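Local coordinates for protein glutathione-independent glyoxalase DJ-1 (Schizosaccharomyces pombe, PDB 4QYT) that converts methylglyoxal to D-lactate in one step without glutathione and helps protect the cell against reactive oxygen species, at residues V5-F10 and A30-D35; V11-D16 and S36-E41. All blocks are in the same frame, centred on the assembly; numbering follows the deposited sequence. Where two conformers were deposited one is given.

Interaction 1: residues V5-F10 and A30-D35; sequences VKVCLF and AEIPID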
# COMPACT_ATOMS: atom_id res chain seq x y z
N VAL A 5 -12.72 18.17 -7.30
CA VAL A 5 -12.88 17.23 -6.13
C VAL A 5 -11.60 17.26 -5.35
O VAL A 5 -10.53 17.21 -5.95
CB VAL A 5 -13.18 15.79 -6.61
CG1 VAL A 5 -13.16 14.80 -5.46
CG2 VAL A 5 -14.54 15.75 -7.30
N LYS A 6 -11.74 17.08 -4.05
CA LYS A 6 -10.64 17.35 -3.16
C LYS A 6 -10.72 16.35 -2.00
O LYS A 6 -11.69 16.37 -1.23
CB LYS A 6 -10.80 18.78 -2.66
CG LYS A 6 -10.60 19.81 -3.75
CD LYS A 6 -10.92 21.21 -3.26
CE LYS A 6 -12.39 21.37 -2.88
NZ LYS A 6 -13.11 22.55 -3.48
N VAL A 7 -9.70 15.52 -1.84
CA VAL A 7 -9.76 14.41 -0.90
C VAL A 7 -8.86 14.66 0.30
O VAL A 7 -7.72 15.11 0.16
CB VAL A 7 -9.34 13.10 -1.62
CG1 VAL A 7 -9.43 11.90 -0.69
CG2 VAL A 7 -10.18 12.88 -2.87
N CYS A 8 -9.39 14.29 1.47
CA CYS A 8 -8.60 14.20 2.70
C CYS A 8 -8.45 12.74 3.10
O CYS A 8 -9.46 12.06 3.34
CB CYS A 8 -9.32 14.92 3.84
SG CYS A 8 -8.58 14.64 5.45
N LEU A 9 -7.21 12.29 3.20
CA LEU A 9 -6.90 10.98 3.75
C LEU A 9 -6.37 11.23 5.17
O LEU A 9 -5.27 11.72 5.37
CB LEU A 9 -5.88 10.30 2.84
CG LEU A 9 -5.45 8.91 3.18
CD1 LEU A 9 -6.47 7.96 3.63
CD2 LEU A 9 -4.60 8.32 2.08
N PHE A 10 -7.23 10.93 6.16
CA PHE A 10 -6.78 11.07 7.54
C PHE A 10 -5.72 10.03 7.84
O PHE A 10 -5.73 8.91 7.34
CB PHE A 10 -7.97 10.89 8.50
CG PHE A 10 -8.88 12.07 8.59
CD1 PHE A 10 -8.44 13.26 9.16
CD2 PHE A 10 -10.21 12.02 8.18
CE1 PHE A 10 -9.30 14.34 9.32
CE2 PHE A 10 -11.06 13.09 8.36
CZ PHE A 10 -10.62 14.25 8.93
N ALA A 30 -5.54 9.34 -10.62
CA ALA A 30 -6.70 10.04 -11.15
C ALA A 30 -6.51 11.52 -11.32
O ALA A 30 -7.40 12.21 -11.84
CB ALA A 30 -7.92 9.75 -10.30
N GLU A 31 -5.39 12.05 -10.85
CA GLU A 31 -5.12 13.49 -10.84
C GLU A 31 -6.23 14.25 -10.10
O GLU A 31 -6.60 15.37 -10.47
CB GLU A 31 -4.90 14.02 -12.27
CG GLU A 31 -3.75 13.32 -12.99
CD GLU A 31 -3.44 13.79 -14.38
OE1 GLU A 31 -4.40 14.10 -15.09
OE2 GLU A 31 -2.28 14.16 -14.60
N ILE A 32 -6.66 13.67 -8.99
CA ILE A 32 -7.58 14.29 -8.06
C ILE A 32 -6.81 14.75 -6.85
O ILE A 32 -6.14 13.91 -6.21
CB ILE A 32 -8.71 13.33 -7.69
CG1 ILE A 32 -9.60 13.07 -8.91
CG2 ILE A 32 -9.50 13.84 -6.50
CD1 ILE A 32 -10.66 12.01 -8.73
N PRO A 33 -6.82 16.04 -6.51
CA PRO A 33 -6.08 16.51 -5.35
C PRO A 33 -6.38 15.74 -4.08
O PRO A 33 -7.55 15.50 -3.77
CB PRO A 33 -6.49 17.98 -5.22
CG PRO A 33 -6.88 18.37 -6.59
CD PRO A 33 -7.51 17.16 -7.20
N ILE A 34 -5.32 15.41 -3.33
CA ILE A 34 -5.45 14.65 -2.10
C ILE A 34 -4.38 15.12 -1.13
O ILE A 34 -3.21 15.24 -1.51
CB ILE A 34 -5.41 13.12 -2.34
CG1 ILE A 34 -5.65 12.34 -1.06
CG2 ILE A 34 -4.13 12.67 -3.05
CD1 ILE A 34 -5.99 10.89 -1.31
N ASP A 35 -4.80 15.35 0.12
CA ASP A 35 -3.90 15.68 1.21
C ASP A 35 -3.99 14.58 2.26
O ASP A 35 -5.09 14.11 2.55
CB ASP A 35 -4.31 16.98 1.94
CG ASP A 35 -4.13 18.26 1.15
OD1 ASP A 35 -3.25 18.30 0.26
OD2 ASP A 35 -4.86 19.22 1.46

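Interaction 2: residues V11-D16 and S36-E41; sequences VADGTD and SVYVGE. With EDO (1,2-ethanediol), chain E.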
# COMPACT_ATOMS: atom_id res chain seq x y z
N VAL A 11 -4.85 10.38 8.79
CA VAL A 11 -3.75 9.51 9.19
C VAL A 11 -3.40 9.83 10.64
O VAL A 11 -3.47 10.98 11.05
CB VAL A 11 -2.55 9.62 8.23
CG1 VAL A 11 -1.87 10.99 8.33
CG2 VAL A 11 -1.53 8.50 8.40
N ALA A 12 -3.02 8.81 11.39
CA ALA A 12 -2.63 8.96 12.78
C ALA A 12 -1.42 8.05 13.01
O ALA A 12 -1.16 7.13 12.24
CB ALA A 12 -3.79 8.55 13.67
N ASP A 13 -0.74 8.23 14.14
CA ASP A 13 0.19 7.19 14.54
C ASP A 13 -0.57 5.88 14.65
O ASP A 13 -1.65 5.82 15.23
CB ASP A 13 0.88 7.61 15.85
CG ASP A 13 1.69 8.85 15.66
OD1 ASP A 13 2.62 8.85 14.86
OD2 ASP A 13 1.31 9.91 16.22
N GLY A 14 -0.01 4.82 14.07
CA GLY A 14 -0.70 3.55 14.09
C GLY A 14 -1.59 3.29 12.88
O GLY A 14 -2.22 2.23 12.83
N THR A 15 -1.64 4.21 11.90
CA THR A 15 -2.42 3.94 10.69
C THR A 15 -1.72 2.86 9.85
O THR A 15 -0.49 2.89 9.66
CB THR A 15 -2.61 5.23 9.87
OG1 THR A 15 -3.52 6.09 10.57
CG2 THR A 15 -3.12 4.94 8.48
N ASP A 16 -2.52 1.97 9.27
CA ASP A 16 -1.99 0.93 8.41
C ASP A 16 -1.43 1.47 7.09
O ASP A 16 -2.11 2.20 6.37
CB ASP A 16 -3.09 -0.09 8.13
CG ASP A 16 -2.56 -1.23 7.32
OD1 ASP A 16 -1.82 -2.04 7.92
OD2 ASP A 16 -2.88 -1.31 6.12
N SER A 36 -2.87 14.29 2.91
CA SER A 36 -2.90 13.52 4.15
C SER A 36 -2.97 14.50 5.30
O SER A 36 -2.26 15.50 5.34
CB SER A 36 -1.69 12.60 4.27
OG SER A 36 -0.48 13.35 4.15
N VAL A 37 -3.89 14.20 6.22
CA VAL A 37 -4.19 15.09 7.36
C VAL A 37 -4.02 14.30 8.64
O VAL A 37 -4.79 13.36 8.92
CB VAL A 37 -5.60 15.70 7.23
CG1 VAL A 37 -5.91 16.55 8.43
CG2 VAL A 37 -5.75 16.51 5.93
N TYR A 38 -2.99 14.68 9.40
CA TYR A 38 -2.55 13.95 10.58
C TYR A 38 -3.30 14.42 11.82
O TYR A 38 -3.41 15.63 12.09
CB TYR A 38 -1.05 14.19 10.75
CG TYR A 38 -0.43 13.73 12.05
CD1 TYR A 38 -0.41 12.38 12.40
CD2 TYR A 38 0.22 14.62 12.88
CE1 TYR A 38 0.25 11.93 13.55
CE2 TYR A 38 0.85 14.18 14.03
CZ TYR A 38 0.91 12.83 14.35
OH TYR A 38 1.54 12.48 15.52
N VAL A 39 -3.71 13.44 12.61
CA VAL A 39 -4.27 13.64 13.91
C VAL A 39 -3.32 12.98 14.91
O VAL A 39 -3.22 11.76 15.00
CB VAL A 39 -5.66 12.98 14.01
CG1 VAL A 39 -6.25 13.10 15.42
CG2 VAL A 39 -6.59 13.57 12.97
N GLY A 40 -2.62 13.80 15.69
CA GLY A 40 -1.66 13.26 16.64
C GLY A 40 -0.84 14.33 17.33
O GLY A 40 -1.05 15.52 17.10
N GLU A 41 0.16 13.88 18.08
CA GLU A 41 0.97 14.75 18.93
C GLU A 41 2.20 15.30 18.24
O GLU A 41 2.81 16.22 18.76
CB GLU A 41 1.34 14.05 20.25
CG GLU A 41 0.12 13.77 21.11
CD GLU A 41 -0.75 15.00 21.29
OE1 GLU A 41 -0.21 16.06 21.70
OE2 GLU A 41 -1.97 14.93 21.01
C1 EDO E . 3.01 13.01 2.21
O1 EDO E . 4.09 12.28 2.67
C2 EDO E . 1.64 12.32 2.01
O2 EDO E . 1.28 11.75 3.19
O HOH W 1 -1.79 9.90 16.34
O HOH W 2 -0.04 10.91 18.22

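Interaction 1: residues V5-F10 and A30-D35
Val7 meets Ile34 as a parallel strand pair, and three backbone bonds run between the two strands. Val7 N donates to Pro33 O, Val7 O accepts from Asp35 N at 2.9 Å, and Leu9 N returns to Asp35 O, so Val7 binds the residues before and after its opposite number. The CA of Ile34 also turns its hydrogen to Val7 O, 3.2 Å away.

The CB of Val7 rises from the sheet beside Ile34, 3.8 Å from Ile34 CG1 and slightly closer to Pro33 O. CG1, anti to the backbone N (chi1 -178°), reaches the tip of Ile34 with 3.6 Å to CD1. The other branch, CG2, goes toward the start of the strand and packs at 3.8 Å on Ile32 CG2. That same Ile32 methyl also touches Val5 CG1 at 3.9 Å, so one branch serves two valines. Before the strands begin, Pro33 CD lies 3.3 Å from Val5 O, a carbonyl buried here without a hydrogen-bond partner.

On the face of Val7, Leu9 and Ile34, Phe27 of helix 17-29 covers Val7 and Ile32. Asp35 lies on the other face with Cys8 and bonds through OD2 to Tyr74. Parallel neighbours joined through a helix packed on one face are the beta-alpha-beta crossover of the DJ-1/PfpI fold.

Interaction 2: residues V11-D16 and S36-E41
Val11 and Tyr38 pair as parallel neighbours, and the firm part of the contact lies here. Val39 N donates to Val11 O at 2.9 Å, nearly in line with the carbonyl, whereas the bond from Val11 N to Val37 O is more bent (142° at the hydrogen) and its donor stands above the carbonyl plane. In the conformer given, Val11 CG1 packs against Tyr38 CA and CB. Phe20 of helix 17-29 also covers Val11.

Beyond Ala12 the strands part, and one direct side-chain bond and two waters bridge them. Tyr38 CG is anti to the backbone N (chi1 169°), and the ring runs out beside the diverging segment 11-16, with Gly40 N over the centre of one face. Its OH donates to Asp13 OD2 at 2.7 Å, on the syn side of a carboxylate turned nearly perpendicular to the ring. The hydroxyl also bonds to Asn42 N. Two waters donate to the same OD2: one links it to Asp13 N and Val39 O, the other to Glu41 N. The second carboxylate oxygen, OD1, takes Lys48 N. A phenylalanine in place of Tyr38 would probably leave Asp13 OD2 to its waters and Asn42 N without this acceptor.

The type II turn from Ala12 to Thr15, closed by Thr15 N to Ala12 O, with Ala12 N also donating to Thr15 OG1 at 2.9 Å, leads to Asp16, the N-cap of helix 17-29. This is the strand-turn-helix entry to a beta-alpha-beta unit, and it delivers the inferred active-site residue Glu19.

In the fold
Interactions 1 and 2 are successive halves of one parallel pairing, strand 7-12 beside strand 34-39, with centres about 16 Å apart. Their segments alternate along the chain: 5-10 runs straight into 11-16, helix 17-29 follows, and 30-35 then continues into 36-41. The seam between them is continuous, since Leu9 O probably accepts a hydrogen bond from Val37 N and Cys8 SG packs on Val37. In the seven-stranded mixed sheet, strand 7-12 lies between 34-39 and 76-79. Interaction 1 lies where both strands begin; interaction 2 lies where they end, beside the turn into the helix that carries Glu19, inferred to be catalytic.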